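Local coordinates for protein cellulase (Xanthomonas axonopodis pv. citri, PDB 5HOS) that probably hydrolyses internal beta-1,4-glucosidic bonds of cellulose, as an endoglucanase of glycoside hydrolase family 5, at residues Ala37-Ser42 with Gly307-Gly312; Ala167-Ala172 with Ala211-Ser216; Gly192-Gly197 with Ser203-Gln208; Met299-Trp304 with Ser331-Arg336. All blocks are in the same frame, centred on the assembly; numbering follows the deposited sequence.

Interaction 1: Ala37-Ser42 with Gly307-Gly312; sequences AEIKSS and GAWWSG
I39 and K40 both reach the six-membered ring of W309, the isoleucine at its edge and the lysine obliquely. The terminal methyl of I39, CD1, lies near the plane of the indole, 3.7 Å from W309 CE3. It gets there because CG1 stands between the backbone N and the carbonyl carbon (chi1 71°) and the chain then runs fully extended to CD1, so that the isoleucine meets the tryptophan side chain at roughly a right angle. On the other side of the contact, the benzo ring of W309 is the part of the indole that lies against I39 and K40, with CE3 and CZ3 as the atoms approached. W309 is the third residue of a type I turn from G307 to W310.

K40 crosses the tryptophan at a similar angle. Its aliphatic chain is extended until chi4 (74°), where it folds and brings NZ to 4.0 Å from W309 CZ3. The ammonium group also bonds to the carbonyl O of D51, which anchors the bent end beside the ring, while R53 makes a cation-pi contact with W309. No hydrogen bond joins the two segments, and the small contact lies at the surface.

Both segments lie in beta-alpha loops at the C-terminal ends of the barrel strands, the end where family 5 enzymes have their active site: 37-42 lies between strand 29-34 and helix 57-65, whereas 307-312 leads out of strand 298-306 toward helix 330-341.

Interaction 2: Ala167-Ala172 with Ala211-Ser216; sequences AWATAA and AVAMAS
A169 and A213 form the apolar centre of the contact, their CB atoms 4.0 Å apart. With no larger side chain between them, A169 CA and A213 CA are 5.9 Å apart. The methyl of A169 also rests against the backbone, 3.5 Å from A213 O, and touches the sulfur of the next residue, with A169 CB 4.1 Å from M214 SD.

The second element is a Met-aromatic contact. M214 is bent at both chi2 (-58°) and chi3 (-56°), a folded chain that places SD obliquely to the five-membered ring of W168, 4.3 Å from W168 CD1. One face of the same indole is packed by A172 CB from its own helix, and W168 NE1 bonds to P191 O at the end of strand 188-191, which helps fix the ring.

Hydrogen bonding plays a lesser role: none crosses between the segments, and the weak S216 OG to A213 O bond stays within 211-216.

The chemistry is therefore that of small methyls and a polarisable sulfur in a buried setting: helix 165-181 and the 210-213 turn of helix are joined by close shape matching, without directional polar bonds.

Interaction 3: Gly192-Gly197 with Ser203-Gln208; sequences GALWTG and STVAGQ
L194 packs against both S203 and V205, dividing its branches between them. CD1 lies 3.9 Å from S203 CB and as far from the carbonyl O of that residue, while CD2 comes within 3.8 Å of V205 CG2. The leucine and valine side chains slide past each other in opposite directions. L194 CG sits beside its backbone N (chi1 -84°), and with chi2 extended, CD1 turns to S203 and CD2 to V205. On the valine, CG2 is the branch used; P165 of helix 165-181 packs on the same side chain.

Hydrogen bonds run within each segment and none between them. In 192-197 the chain takes left-handed backbone angles at L194, W195 and T196 in succession, and T196 N closes the bend on A193 O at 2.9 Å. The hydroxyl of T196 accepts from G192 N, also at 2.9 Å, and has a second partner in E227 O, so this buried oxygen ties the bend to the neighbouring strand 224-231. In 203-208 a type I' turn from V205 to Q208 is locked by paired backbone bonds, V205 N to Q208 O at 2.8 Å and Q208 N to V205 O at 2.9 Å.

Aromatic stacking stands apart: W195 stacks on Y161 and takes no part in the contact.

The chemistry implies a division of labour in this beta-alpha loop: polar bonds shape each bend separately, and a single leucine brings the two together by dispersion and exclusion of water at a partly exposed surface.

Interaction 4: Met299-Trp304 with Ser331-Arg336; sequences MGWSWW and SILSPR
The last beta-alpha unit of the eightfold barrel brings helix 330-341 onto the outer face of strand 298-306, and L333 is the helix residue that meets both W301 and W303. Its CD1 lies over a face of the W303 indole in a CH-pi contact, 3.8 Å from the centroid of the six-membered ring and 22° off the normal. CD2 sits closer to the rim, 3.5 Å from W303 CE3. In W303, CG anti to the backbone N (chi1 173°) sends the indole toward the helix, and a roughly perpendicular chi2 turns its face to the leucine; W303 NE1 is held by F316 O, fixing the rotation of the ring.

Segments 299-303 and 331-336 run roughly antiparallel (154°), their axes 11.2 Å apart at closest approach, as expected where a (beta/alpha)8 barrel strand is followed by its returning helix. Alternate residues of the strand point outward here, so W301 and W303 both face the helix; the ring of F272 from the adjacent strand 267-273 meets each of them.

L333 O sits at the edge of the W301 indole, near its plane, 3.9 Å from W301 CH2, and W301 CZ3 is 4.2 Å from L333 CD2. W301 CZ2 touches R336 CB, also at 4.2 Å. Beyond CB the arginine leads away to a salt bridge with E292 and a hydrogen bond to N285, both on helix 278-293.

How the interactions relate
All four contacts belong to one (beta/alpha)8 barrel. Interactions 2 and 3 are neighbours, with centres 10 Å apart; they share the region after strand 188-191 and touch where W168 and M214 pack on G192. Interaction 1 lies across the chain's centre from interaction 2, about 31 Å between centres. Interactions 1 and 4 lie 21 Å apart, centre to centre, and meet through W304, which packs against E38 and W310. Along the chain, interaction 1 links the loops after the first and eighth strands and so spans interactions 2 and 3, while its segments alternate with those of interaction 4. Interaction 1 thus bridges loops following the two strands that lie side by side where the barrel closes.

Interaction 1: Ala37-Ser42 with Gly307-Gly312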
loop_
_atom_site.group_PDB
_atom_site.type_symbol
_atom_site.label_atom_id
_atom_site.label_comp_id
_atom_site.label_asym_id
_atom_site.label_seq_id
_atom_site.Cartn_x
_atom_site.Cartn_y
_atom_site.Cartn_z
ATOM N N ALA A 37 -5.960 8.602 -8.116
ATOM C CA ALA A 37 -7.398 8.350 -7.929
ATOM C C ALA A 37 -7.896 8.715 -6.520
ATOM O O ALA A 37 -9.103 8.868 -6.308
ATOM C CB ALA A 37 -7.730 6.892 -8.253
ATOM N N GLU A 38 -6.961 8.872 -5.578
ATOM C CA GLU A 38 -7.264 9.152 -4.176
ATOM C C GLU A 38 -7.235 10.640 -3.812
ATOM O O GLU A 38 -7.675 11.012 -2.719
ATOM C CB GLU A 38 -6.287 8.385 -3.266
ATOM C CG GLU A 38 -4.924 9.025 -2.976
ATOM C CD GLU A 38 -3.905 8.948 -4.112
ATOM O OE1 GLU A 38 -4.252 8.606 -5.272
ATOM O OE2 GLU A 38 -2.727 9.244 -3.840
ATOM N N ILE A 39 -6.714 11.472 -4.709
ATOM C CA ILE A 39 -6.407 12.875 -4.378
ATOM C C ILE A 39 -7.638 13.777 -4.330
ATOM O O ILE A 39 -8.729 13.388 -4.775
ATOM C CB ILE A 39 -5.319 13.482 -5.304
ATOM C CG1 ILE A 39 -5.845 13.709 -6.724
ATOM C CG2 ILE A 39 -4.065 12.604 -5.299
ATOM C CD1 ILE A 39 -4.840 14.338 -7.655
ATOM N N LYS A 40 -7.438 14.974 -3.768
ATOM C CA LYS A 40 -8.482 15.992 -3.591
ATOM C C LYS A 40 -9.708 15.381 -2.942
ATOM O O LYS A 40 -10.820 15.469 -3.470
ATOM C CB LYS A 40 -8.828 16.670 -4.921
ATOM C CG LYS A 40 -7.607 17.251 -5.612
ATOM C CD LYS A 40 -7.964 18.314 -6.636
ATOM C CE LYS A 40 -6.783 18.634 -7.545
ATOM N NZ LYS A 40 -6.491 17.570 -8.555
ATOM N N SER A 41 -9.489 14.753 -1.789
ATOM C CA SER A 41 -10.526 13.957 -1.138
ATOM C C SER A 41 -11.733 14.761 -0.642
ATOM O O SER A 41 -12.796 14.180 -0.424
ATOM C CB SER A 41 -9.939 13.126 0.007
ATOM O OG SER A 41 -9.410 13.964 1.013
ATOM N N SER A 42 -11.582 16.081 -0.486
ATOM C CA SER A 42 -12.721 16.962 -0.189
ATOM C C SER A 42 -13.789 16.950 -1.292
ATOM O O SER A 42 -14.947 17.267 -1.024
ATOM C CB SER A 42 -12.246 18.403 0.043
ATOM O OG SER A 42 -11.532 18.879 -1.080
ATOM N N GLY A 307 2.899 8.690 -10.870
ATOM C CA GLY A 307 1.589 9.216 -11.237
ATOM C C GLY A 307 1.803 10.519 -11.973
ATOM O O GLY A 307 2.759 11.251 -11.697
ATOM N N ALA A 308 0.900 10.809 -12.901
ATOM C CA ALA A 308 1.090 11.901 -13.857
ATOM C C ALA A 308 0.946 13.315 -13.276
ATOM O O ALA A 308 1.400 14.277 -13.908
ATOM C CB ALA A 308 0.140 11.721 -15.041
ATOM N N TRP A 309 0.324 13.456 -12.101
ATOM C CA TRP A 309 -0.003 14.786 -11.554
ATOM C C TRP A 309 0.862 15.272 -10.384
ATOM O O TRP A 309 0.545 16.300 -9.782
ATOM C CB TRP A 309 -1.498 14.849 -11.187
ATOM C CG TRP A 309 -2.448 14.893 -12.381
ATOM C CD1 TRP A 309 -2.118 14.939 -13.714
ATOM C CD2 TRP A 309 -3.880 14.939 -12.328
ATOM N NE1 TRP A 309 -3.255 14.986 -14.483
ATOM C CE2 TRP A 309 -4.351 14.997 -13.660
ATOM C CE3 TRP A 309 -4.810 14.934 -11.283
ATOM C CZ2 TRP A 309 -5.717 15.038 -13.973
ATOM C CZ3 TRP A 309 -6.170 14.984 -11.590
ATOM C CH2 TRP A 309 -6.609 15.035 -12.927
ATOM N N TRP A 310 1.961 14.578 -10.074
ATOM C CA TRP A 310 2.888 15.058 -9.042
ATOM C C TRP A 310 3.560 16.339 -9.523
ATOM O O TRP A 310 3.870 16.478 -10.707
ATOM C CB TRP A 310 3.978 14.024 -8.695
ATOM C CG TRP A 310 3.510 12.881 -7.848
ATOM C CD1 TRP A 310 3.399 11.576 -8.228
ATOM C CD2 TRP A 310 3.112 12.931 -6.469
ATOM N NE1 TRP A 310 2.952 10.810 -7.181
ATOM C CE2 TRP A 310 2.766 11.616 -6.088
ATOM C CE3 TRP A 310 3.011 13.961 -5.519
ATOM C CZ2 TRP A 310 2.319 11.298 -4.797
ATOM C CZ3 TRP A 310 2.566 13.643 -4.229
ATOM C CH2 TRP A 310 2.227 12.320 -3.885
ATOM N N SER A 311 3.791 17.260 -8.593
ATOM C CA SER A 311 4.504 18.496 -8.898
ATOM C C SER A 311 5.985 18.200 -9.144
ATOM O O SER A 311 6.498 17.132 -8.765
ATOM C CB SER A 311 4.334 19.514 -7.769
ATOM O OG SER A 311 5.054 19.135 -6.609
ATOM N N GLY A 312 6.660 19.151 -9.787
ATOM C CA GLY A 312 8.086 19.033 -10.096
ATOM C C GLY A 312 8.994 18.998 -8.878
ATOM O O GLY A 312 10.073 18.411 -8.926
#

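Interaction 2: Ala167-Ala172 with Ala211-Ser216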
loop_
_atom_site.group_PDB
_atom_site.type_symbol
_atom_site.label_atom_id
_atom_site.label_comp_id
_atom_site.label_asym_id
_atom_site.label_seq_id
_atom_site.Cartn_x
_atom_site.Cartn_y
_atom_site.Cartn_z
ATOM N N ALA A 167 -8.301 -2.248 18.619
ATOM C CA ALA A 167 -9.587 -2.033 17.952
ATOM C C ALA A 167 -9.435 -2.179 16.448
ATOM O O ALA A 167 -10.319 -2.727 15.785
ATOM C CB ALA A 167 -10.150 -0.660 18.277
ATOM N N TRP A 168 -8.320 -1.679 15.912
ATOM C CA TRP A 168 -8.040 -1.842 14.492
ATOM C C TRP A 168 -7.885 -3.326 14.125
ATOM O O TRP A 168 -8.468 -3.773 13.147
ATOM C CB TRP A 168 -6.809 -1.056 14.033
ATOM C CG TRP A 168 -6.458 -1.476 12.653
ATOM C CD1 TRP A 168 -5.370 -2.189 12.273
ATOM C CD2 TRP A 168 -7.276 -1.335 11.484
ATOM N NE1 TRP A 168 -5.429 -2.462 10.935
ATOM C CE2 TRP A 168 -6.592 -1.958 10.425
ATOM C CE3 TRP A 168 -8.520 -0.737 11.229
ATOM C CZ2 TRP A 168 -7.101 -1.993 9.124
ATOM C CZ3 TRP A 168 -9.022 -0.764 9.938
ATOM C CH2 TRP A 168 -8.315 -1.388 8.902
ATOM N N ALA A 169 -7.112 -4.072 14.902
ATOM C CA ALA A 169 -6.927 -5.508 14.635
ATOM C C ALA A 169 -8.253 -6.261 14.585
ATOM O O ALA A 169 -8.411 -7.148 13.766
ATOM C CB ALA A 169 -6.004 -6.147 15.659
ATOM N N THR A 170 -9.194 -5.908 15.464
ATOM C CA THR A 170 -10.532 -6.513 15.458
ATOM C C THR A 170 -11.298 -6.203 14.165
ATOM O O THR A 170 -11.882 -7.103 13.570
ATOM C CB THR A 170 -11.336 -6.056 16.689
ATOM O OG1 THR A 170 -10.618 -6.448 17.861
ATOM C CG2 THR A 170 -12.746 -6.671 16.712
ATOM N N ALA A 171 -11.260 -4.936 13.730
ATOM C CA ALA A 171 -11.852 -4.536 12.460
ATOM C C ALA A 171 -11.184 -5.241 11.267
ATOM O O ALA A 171 -11.872 -5.756 10.383
ATOM C CB ALA A 171 -11.763 -3.021 12.290
ATOM N N ALA A 172 -9.851 -5.263 11.251
ATOM C CA ALA A 172 -9.105 -5.918 10.175
ATOM C C ALA A 172 -9.474 -7.393 10.103
ATOM O O ALA A 172 -9.724 -7.926 9.027
ATOM C CB ALA A 172 -7.607 -5.760 10.376
ATOM N N ALA A 211 2.597 -4.541 17.706
ATOM C CA ALA A 211 3.326 -5.761 18.073
ATOM C C ALA A 211 2.464 -6.779 18.823
ATOM O O ALA A 211 2.628 -7.994 18.640
ATOM C CB ALA A 211 4.569 -5.416 18.884
ATOM N N VAL A 212 1.559 -6.292 19.668
ATOM C CA VAL A 212 0.634 -7.156 20.401
ATOM C C VAL A 212 -0.602 -7.432 19.540
ATOM O O VAL A 212 -0.964 -8.593 19.289
ATOM C CB VAL A 212 0.233 -6.528 21.761
ATOM C CG1 VAL A 212 -0.825 -7.369 22.468
ATOM C CG2 VAL A 212 1.463 -6.374 22.642
ATOM N N ALA A 213 -1.242 -6.364 19.090
ATOM C CA ALA A 213 -2.543 -6.470 18.418
ATOM C C ALA A 213 -2.500 -7.318 17.143
ATOM O O ALA A 213 -3.394 -8.132 16.899
ATOM C CB ALA A 213 -3.084 -5.080 18.111
ATOM N N MET A 214 -1.440 -7.157 16.361
ATOM C CA MET A 214 -1.339 -7.811 15.066
ATOM C C MET A 214 -0.787 -9.232 15.165
ATOM O O MET A 214 -0.926 -9.986 14.215
ATOM C CB MET A 214 -0.510 -6.960 14.106
ATOM C CG MET A 214 -1.088 -5.560 13.870
ATOM S SD MET A 214 -2.779 -5.464 13.207
ATOM C CE MET A 214 -2.559 -6.431 11.729
ATOM N N ALA A 215 -0.210 -9.606 16.312
ATOM C CA ALA A 215 0.281 -10.986 16.522
ATOM C C ALA A 215 -0.827 -12.023 16.411
ATOM O O ALA A 215 -0.591 -13.137 15.939
ATOM C CB ALA A 215 0.970 -11.114 17.872
ATOM N N SER A 216 -2.030 -11.661 16.850
ATOM C CA SER A 216 -3.144 -12.600 16.848
ATOM C C SER A 216 -3.965 -12.583 15.552
ATOM O O SER A 216 -4.938 -13.332 15.453
ATOM C CB SER A 216 -4.043 -12.342 18.061
ATOM O OG SER A 216 -4.513 -11.008 18.067
#

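Interaction 3: Gly192-Gly197 with Ser203-Gln208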
loop_
_atom_site.group_PDB
_atom_site.type_symbol
_atom_site.label_atom_id
_atom_site.label_comp_id
_atom_site.label_asym_id
_atom_site.label_seq_id
_atom_site.Cartn_x
_atom_site.Cartn_y
_atom_site.Cartn_z
ATOM N N GLY A 192 -1.117 -2.495 10.335
ATOM C CA GLY A 192 -1.379 -2.149 11.728
ATOM C C GLY A 192 -1.966 -0.748 11.789
ATOM O O GLY A 192 -2.274 -0.163 10.749
ATOM N N ALA A 193 -2.158 -0.225 12.998
ATOM C CA ALA A 193 -2.539 1.183 13.170
ATOM C C ALA A 193 -1.298 2.074 13.379
ATOM O O ALA A 193 -0.191 1.689 12.980
ATOM C CB ALA A 193 -3.560 1.321 14.286
ATOM N N LEU A 194 -1.462 3.273 13.935
ATOM C CA LEU A 194 -0.348 4.232 14.075
ATOM C C LEU A 194 0.423 4.404 12.770
ATOM O O LEU A 194 1.657 4.308 12.744
ATOM C CB LEU A 194 0.605 3.835 15.228
ATOM C CG LEU A 194 0.239 4.266 16.644
ATOM C CD1 LEU A 194 1.329 3.788 17.601
ATOM C CD2 LEU A 194 0.052 5.777 16.756
ATOM N N TRP A 195 -0.330 4.624 11.685
ATOM C CA TRP A 195 0.202 4.815 10.322
ATOM C C TRP A 195 1.044 3.652 9.814
ATOM O O TRP A 195 1.818 3.802 8.875
ATOM C CB TRP A 195 0.987 6.126 10.189
ATOM C CG TRP A 195 0.208 7.372 10.519
ATOM C CD1 TRP A 195 -0.569 8.101 9.676
ATOM C CD2 TRP A 195 0.186 8.053 11.778
ATOM N NE1 TRP A 195 -1.101 9.192 10.335
ATOM C CE2 TRP A 195 -0.644 9.188 11.626
ATOM C CE3 TRP A 195 0.785 7.815 13.024
ATOM C CZ2 TRP A 195 -0.902 10.069 12.670
ATOM C CZ3 TRP A 195 0.530 8.694 14.064
ATOM C CH2 TRP A 195 -0.303 9.817 13.876
ATOM N N THR A 196 0.839 2.486 10.428
ATOM C CA THR A 196 1.507 1.234 10.104
ATOM C C THR A 196 3.021 1.361 9.793
ATOM O O THR A 196 3.554 0.689 8.909
ATOM C CB THR A 196 0.669 0.428 9.061
ATOM O OG1 THR A 196 0.997 -0.970 9.144
ATOM C CG2 THR A 196 0.793 0.936 7.614
ATOM N N GLY A 197 3.706 2.198 10.573
ATOM C CA GLY A 197 5.145 2.400 10.415
ATOM C C GLY A 197 5.915 1.172 10.871
ATOM O O GLY A 197 5.651 0.662 11.955
ATOM N N SER A 203 5.491 0.915 19.313
ATOM C CA SER A 203 4.958 2.146 19.913
ATOM C C SER A 203 3.538 1.919 20.431
ATOM O O SER A 203 2.828 1.050 19.936
ATOM C CB SER A 203 4.961 3.306 18.917
ATOM O OG SER A 203 6.269 3.599 18.462
ATOM N N THR A 204 3.132 2.697 21.428
ATOM C CA THR A 204 1.876 2.435 22.140
ATOM C C THR A 204 0.868 3.581 22.099
ATOM O O THR A 204 1.249 4.764 22.046
ATOM C CB THR A 204 2.119 2.078 23.613
ATOM O OG1 THR A 204 2.918 3.089 24.231
ATOM C CG2 THR A 204 2.814 0.733 23.731
ATOM N N VAL A 205 -0.412 3.199 22.111
ATOM C CA VAL A 205 -1.539 4.103 22.354
ATOM C C VAL A 205 -2.264 3.509 23.555
ATOM O O VAL A 205 -2.848 2.425 23.447
ATOM C CB VAL A 205 -2.509 4.178 21.145
ATOM C CG1 VAL A 205 -3.677 5.123 21.440
ATOM C CG2 VAL A 205 -1.767 4.612 19.893
ATOM N N ALA A 206 -2.202 4.201 24.693
ATOM C CA ALA A 206 -2.745 3.699 25.960
ATOM C C ALA A 206 -2.290 2.256 26.216
ATOM O O ALA A 206 -3.098 1.366 26.537
ATOM C CB ALA A 206 -4.260 3.801 25.961
ATOM N N GLY A 207 -0.991 2.033 26.021
ATOM C CA GLY A 207 -0.381 0.712 26.206
ATOM C C GLY A 207 -0.493 -0.289 25.065
ATOM O O GLY A 207 0.231 -1.287 25.066
ATOM N N GLN A 208 -1.373 -0.035 24.096
ATOM C CA GLN A 208 -1.646 -0.975 23.004
ATOM C C GLN A 208 -0.737 -0.703 21.808
ATOM O O GLN A 208 -0.517 0.457 21.434
ATOM C CB GLN A 208 -3.113 -0.866 22.572
ATOM C CG GLN A 208 -4.108 -0.947 23.718
ATOM C CD GLN A 208 -3.872 -2.137 24.626
ATOM O OE1 GLN A 208 -3.870 -3.276 24.174
ATOM N NE2 GLN A 208 -3.662 -1.880 25.911
#

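Interaction 4: Met299-Trp304 with Ser331-Arg336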
loop_
_atom_site.group_PDB
_atom_site.type_symbol
_atom_site.label_atom_id
_atom_site.label_comp_id
_atom_site.label_asym_id
_atom_site.label_seq_id
_atom_site.Cartn_x
_atom_site.Cartn_y
_atom_site.Cartn_z
ATOM N N MET A 299 8.086 -10.202 1.561
ATOM C CA MET A 299 7.416 -10.732 0.373
ATOM C C MET A 299 7.330 -9.719 -0.781
ATOM O O MET A 299 7.182 -10.101 -1.932
ATOM C CB MET A 299 6.008 -11.248 0.756
ATOM C CG MET A 299 4.808 -10.257 0.669
ATOM S SD MET A 299 3.488 -11.384 0.138
ATOM C CE MET A 299 2.352 -10.073 -0.187
ATOM N N GLY A 300 7.394 -8.429 -0.478
ATOM C CA GLY A 300 7.283 -7.424 -1.511
ATOM C C GLY A 300 7.448 -6.005 -1.033
ATOM O O GLY A 300 7.467 -5.729 0.171
ATOM N N TRP A 301 7.592 -5.109 -1.998
ATOM C CA TRP A 301 7.634 -3.671 -1.724
ATOM C C TRP A 301 7.070 -2.866 -2.872
ATOM O O TRP A 301 7.006 -3.345 -4.000
ATOM C CB TRP A 301 9.052 -3.200 -1.389
ATOM C CG TRP A 301 10.181 -3.600 -2.349
ATOM C CD1 TRP A 301 11.105 -4.575 -2.133
ATOM C CD2 TRP A 301 10.537 -2.990 -3.604
ATOM N NE1 TRP A 301 11.994 -4.639 -3.173
ATOM C CE2 TRP A 301 11.675 -3.674 -4.091
ATOM C CE3 TRP A 301 10.002 -1.944 -4.370
ATOM C CZ2 TRP A 301 12.288 -3.350 -5.313
ATOM C CZ3 TRP A 301 10.619 -1.621 -5.587
ATOM C CH2 TRP A 301 11.751 -2.320 -6.038
ATOM N N SER A 302 6.647 -1.639 -2.564
ATOM C CA SER A 302 6.152 -0.714 -3.573
ATOM C C SER A 302 6.492 0.719 -3.171
ATOM O O SER A 302 6.124 1.190 -2.090
ATOM C CB SER A 302 4.639 -0.894 -3.856
ATOM O OG SER A 302 3.844 -0.904 -2.678
ATOM N N TRP A 303 7.259 1.363 -4.046
ATOM C CA TRP A 303 7.753 2.727 -3.870
ATOM C C TRP A 303 6.629 3.751 -3.894
ATOM O O TRP A 303 5.687 3.626 -4.687
ATOM C CB TRP A 303 8.730 3.022 -5.016
ATOM C CG TRP A 303 9.225 4.419 -5.131
ATOM C CD1 TRP A 303 8.629 5.459 -5.793
ATOM C CD2 TRP A 303 10.444 4.923 -4.602
ATOM N NE1 TRP A 303 9.404 6.590 -5.692
ATOM C CE2 TRP A 303 10.531 6.285 -4.975
ATOM C CE3 TRP A 303 11.484 4.355 -3.851
ATOM C CZ2 TRP A 303 11.616 7.087 -4.617
ATOM C CZ3 TRP A 303 12.562 5.152 -3.494
ATOM C CH2 TRP A 303 12.620 6.500 -3.877
ATOM N N TRP A 304 6.734 4.765 -3.037
ATOM C CA TRP A 304 5.842 5.922 -3.078
ATOM C C TRP A 304 6.676 7.098 -3.610
ATOM O O TRP A 304 7.614 7.514 -2.932
ATOM C CB TRP A 304 5.292 6.266 -1.685
ATOM C CG TRP A 304 4.329 7.410 -1.757
ATOM C CD1 TRP A 304 4.632 8.738 -1.748
ATOM C CD2 TRP A 304 2.909 7.325 -1.907
ATOM N NE1 TRP A 304 3.488 9.489 -1.874
ATOM C CE2 TRP A 304 2.414 8.648 -1.981
ATOM C CE3 TRP A 304 2.005 6.263 -1.999
ATOM C CZ2 TRP A 304 1.054 8.933 -2.121
ATOM C CZ3 TRP A 304 0.651 6.545 -2.143
ATOM C CH2 TRP A 304 0.188 7.871 -2.209
ATOM N N SER A 331 17.380 4.386 -11.200
ATOM C CA SER A 331 18.637 3.669 -11.454
ATOM C C SER A 331 18.990 2.690 -10.324
ATOM O O SER A 331 19.765 1.761 -10.536
ATOM C CB SER A 331 19.794 4.649 -11.697
ATOM O OG SER A 331 20.164 5.302 -10.499
ATOM N N ILE A 332 18.422 2.905 -9.136
ATOM C CA ILE A 332 18.517 1.952 -8.024
ATOM C C ILE A 332 17.318 1.004 -7.986
ATOM O O ILE A 332 17.495 -0.202 -7.799
ATOM C CB ILE A 332 18.646 2.688 -6.671
ATOM C CG1 ILE A 332 19.913 3.559 -6.669
ATOM C CG2 ILE A 332 18.668 1.688 -5.511
ATOM C CD1 ILE A 332 19.942 4.639 -5.605
ATOM N N LEU A 333 16.108 1.542 -8.146
ATOM C CA LEU A 333 14.886 0.726 -8.048
ATOM C C LEU A 333 14.800 -0.338 -9.133
ATOM O O LEU A 333 14.378 -1.468 -8.859
ATOM C CB LEU A 333 13.632 1.599 -8.092
ATOM C CG LEU A 333 13.433 2.557 -6.919
ATOM C CD1 LEU A 333 12.388 3.613 -7.255
ATOM C CD2 LEU A 333 13.045 1.796 -5.652
ATOM N N SER A 334 15.210 0.018 -10.352
ATOM C CA SER A 334 15.069 -0.880 -11.495
ATOM C C SER A 334 15.908 -2.166 -11.377
ATOM O O SER A 334 15.350 -3.255 -11.503
ATOM C CB SER A 334 15.323 -0.140 -12.819
ATOM O OG SER A 334 15.065 -0.984 -13.922
ATOM N N PRO A 335 17.233 -2.057 -11.121
ATOM C CA PRO A 335 18.001 -3.307 -10.954
ATOM C C PRO A 335 17.562 -4.158 -9.749
ATOM O O PRO A 335 17.636 -5.385 -9.813
ATOM C CB PRO A 335 19.462 -2.839 -10.812
ATOM C CG PRO A 335 19.421 -1.362 -10.641
ATOM C CD PRO A 335 18.107 -0.867 -11.165
ATOM N N ARG A 336 17.103 -3.517 -8.676
ATOM C CA ARG A 336 16.587 -4.245 -7.508
ATOM C C ARG A 336 15.281 -4.969 -7.848
ATOM O O ARG A 336 15.097 -6.135 -7.482
ATOM C CB ARG A 336 16.400 -3.297 -6.321
ATOM C CG ARG A 336 17.706 -2.717 -5.793
ATOM C CD ARG A 336 18.492 -3.744 -4.993
ATOM N NE ARG A 336 19.718 -3.176 -4.433
ATOM C CZ ARG A 336 20.603 -3.846 -3.692
ATOM N NH1 ARG A 336 21.684 -3.220 -3.238
ATOM N NH2 ARG A 336 20.420 -5.134 -3.403
#